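PDB 5JLV: synaptic vesicle glycoprotein 2C from Homo sapiens, which is a synaptic vesicle membrane glycoprotein whose luminal domain, the part in this structure, serves as a protein receptor for botulinum neurotoxin A. Local coordinates for residues V75-T80 against P99-D104. Residues are numbered along the deposited sequence; the frame is centred on the assembly and turned at random.
Sequences VTSVNT and PYKFID
Lys-101 reaches across to Ser-77 with the end of its side chain, and its NZ donates a hydrogen bond of 2.8 Å to Ser-77 OG. The same NZ lies 2.7 Å from the backbone O of Ser-77, so the ammonium group sits against both oxygens of a single residue. Behind it the aliphatic chain runs alongside the hydroxyl, with CE 3.3 Å from Ser-77 OG, while CD passes 3.7 Å from Thr-80 O. A bend at chi2 (-81°) turns the chain toward Ser-77; beyond it the chain is extended, chi3 and chi4 both near 180°. One water bridges the two backbones, donating to Thr-80 O at 2.9 Å and, over a longer 3.3 Å, to Tyr-100 O. The domain is a right-handed quadrilateral beta-helix of the pentapeptide-repeat type, in which short strands stack in parallel from coil to coil. Strand 76-78, paired with strand 56-58, is the outermost of its sheet within the chain, and its link to the 3-10 turn 99-101 of the next coil runs through the Lys-101 side chain. Ser-77 OG, which accepts from NZ, is also hydrogen-bonded to Asp-96 OD1, and this second bond probably fixes the rotation of the hydroxyl. At the corner, Thr-80 OG1 bonds back to Val-78 O at 2.9 Å, approaching from above the carbonyl plane, and Lys-101 is held through its backbone to Phe-82.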
loop_
_atom_site.group_PDB
_atom_site.type_symbol
_atom_site.label_atom_id
_atom_site.label_comp_id
_atom_site.label_asym_id
_atom_site.label_seq_id
_atom_site.Cartn_x
_atom_site.Cartn_y
_atom_site.Cartn_z
ATOM N N VAL C 75 -14.477 -15.863 21.949
ATOM C CA VAL C 75 -15.893 -16.018 22.250
ATOM C C VAL C 75 -16.497 -17.218 21.522
ATOM O O VAL C 75 -16.084 -17.560 20.396
ATOM C CB VAL C 75 -16.719 -14.720 22.007
ATOM C CG1 VAL C 75 -15.946 -13.479 22.446
ATOM C CG2 VAL C 75 -17.154 -14.593 20.567
ATOM N N THR C 76 -17.428 -17.891 22.196
ATOM C CA THR C 76 -18.261 -18.903 21.560
ATOM C C THR C 76 -19.716 -18.461 21.641
ATOM O O THR C 76 -20.063 -17.616 22.472
ATOM C CB THR C 76 -18.103 -20.287 22.208
ATOM O OG1 THR C 76 -18.418 -20.198 23.600
ATOM C CG2 THR C 76 -16.681 -20.804 22.032
ATOM N N SER C 77 -20.558 -19.024 20.777
ATOM C CA SER C 77 -21.956 -18.596 20.675
ATOM C C SER C 77 -22.891 -19.702 20.176
ATOM O O SER C 77 -22.589 -20.408 19.214
ATOM C CB SER C 77 -22.078 -17.353 19.792
ATOM O OG SER C 77 -21.508 -17.564 18.509
ATOM N N VAL C 78 -24.025 -19.847 20.853
ATOM C CA VAL C 78 -25.056 -20.801 20.463
ATOM C C VAL C 78 -26.391 -20.038 20.330
ATOM O O VAL C 78 -26.736 -19.192 21.187
ATOM C CB VAL C 78 -25.158 -21.969 21.480
ATOM C CG1 VAL C 78 -26.136 -23.040 20.999
ATOM C CG2 VAL C 78 -23.782 -22.588 21.718
ATOM N N ASN C 79 -27.106 -20.297 19.238
ATOM C CA ASN C 79 -28.391 -19.652 18.982
ATOM C C ASN C 79 -28.254 -18.130 19.148
ATOM O O ASN C 79 -29.101 -17.460 19.759
ATOM C CB ASN C 79 -29.494 -20.241 19.894
ATOM C CG ASN C 79 -30.893 -19.767 19.516
ATOM O OD1 ASN C 79 -31.214 -19.591 18.337
ATOM N ND2 ASN C 79 -31.732 -19.545 20.529
ATOM N N THR C 80 -27.161 -17.604 18.601
ATOM C CA THR C 80 -26.832 -16.199 18.730
ATOM C C THR C 80 -26.837 -15.517 17.363
ATOM O O THR C 80 -26.250 -16.018 16.401
ATOM C CB THR C 80 -25.484 -16.016 19.447
ATOM O OG1 THR C 80 -25.594 -16.511 20.798
ATOM C CG2 THR C 80 -25.085 -14.558 19.479
ATOM N N PRO C 99 -20.459 -16.831 9.043
ATOM C CA PRO C 99 -21.417 -15.971 8.343
ATOM C C PRO C 99 -22.873 -16.081 8.850
ATOM O O PRO C 99 -23.575 -15.080 8.869
ATOM C CB PRO C 99 -21.312 -16.442 6.884
ATOM C CG PRO C 99 -19.899 -16.881 6.758
ATOM C CD PRO C 99 -19.548 -17.506 8.092
ATOM N N TYR C 100 -23.313 -17.279 9.250
ATOM C CA TYR C 100 -24.710 -17.478 9.686
ATOM C C TYR C 100 -25.080 -16.818 11.041
ATOM O O TYR C 100 -26.242 -16.791 11.411
ATOM C CB TYR C 100 -25.108 -18.972 9.682
ATOM C CG TYR C 100 -24.223 -19.871 10.534
ATOM C CD1 TYR C 100 -23.247 -20.666 9.943
ATOM C CD2 TYR C 100 -24.372 -19.931 11.938
ATOM C CE1 TYR C 100 -22.430 -21.486 10.709
ATOM C CE2 TYR C 100 -23.554 -20.752 12.715
ATOM C CZ TYR C 100 -22.584 -21.519 12.091
ATOM O OH TYR C 100 -21.765 -22.342 12.824
ATOM N N LYS C 101 -24.093 -16.295 11.766
ATOM C CA LYS C 101 -24.357 -15.497 12.981
ATOM C C LYS C 101 -24.946 -14.120 12.667
ATOM O O LYS C 101 -25.464 -13.431 13.549
ATOM C CB LYS C 101 -23.074 -15.308 13.781
ATOM C CG LYS C 101 -22.349 -16.602 14.115
ATOM C CD LYS C 101 -22.955 -17.289 15.314
ATOM C CE LYS C 101 -22.344 -18.663 15.471
ATOM N NZ LYS C 101 -22.765 -19.321 16.726
ATOM N N PHE C 102 -24.851 -13.724 11.408
ATOM C CA PHE C 102 -25.225 -12.383 10.983
ATOM C C PHE C 102 -26.381 -12.441 9.990
ATOM O O PHE C 102 -26.371 -13.244 9.057
ATOM C CB PHE C 102 -24.007 -11.676 10.368
ATOM C CG PHE C 102 -22.788 -11.706 11.245
ATOM C CD1 PHE C 102 -21.811 -12.682 11.072
ATOM C CD2 PHE C 102 -22.623 -10.772 12.260
ATOM C CE1 PHE C 102 -20.688 -12.724 11.896
ATOM C CE2 PHE C 102 -21.509 -10.807 13.088
ATOM C CZ PHE C 102 -20.533 -11.780 12.901
ATOM N N ILE C 103 -27.394 -11.611 10.205
ATOM C CA ILE C 103 -28.492 -11.503 9.261
ATOM C C ILE C 103 -28.593 -10.057 8.858
ATOM O O ILE C 103 -28.784 -9.198 9.717
ATOM C CB ILE C 103 -29.839 -11.944 9.871
ATOM C CG1 ILE C 103 -29.760 -13.384 10.403
ATOM C CG2 ILE C 103 -30.964 -11.776 8.855
ATOM C CD1 ILE C 103 -30.996 -13.832 11.162
ATOM N N ASP C 104 -28.440 -9.789 7.562
ATOM C CA ASP C 104 -28.547 -8.430 7.012
ATOM C C ASP C 104 -27.651 -7.441 7.764
ATOM O O ASP C 104 -28.068 -6.328 8.088
ATOM C CB ASP C 104 -30.009 -7.950 7.020
ATOM C CG ASP C 104 -30.904 -8.778 6.106
ATOM O OD1 ASP C 104 -30.470 -9.121 4.985
ATOM O OD2 ASP C 104 -32.051 -9.077 6.504
HETATM O O HOH W 1 -26.624 -18.055 14.395
#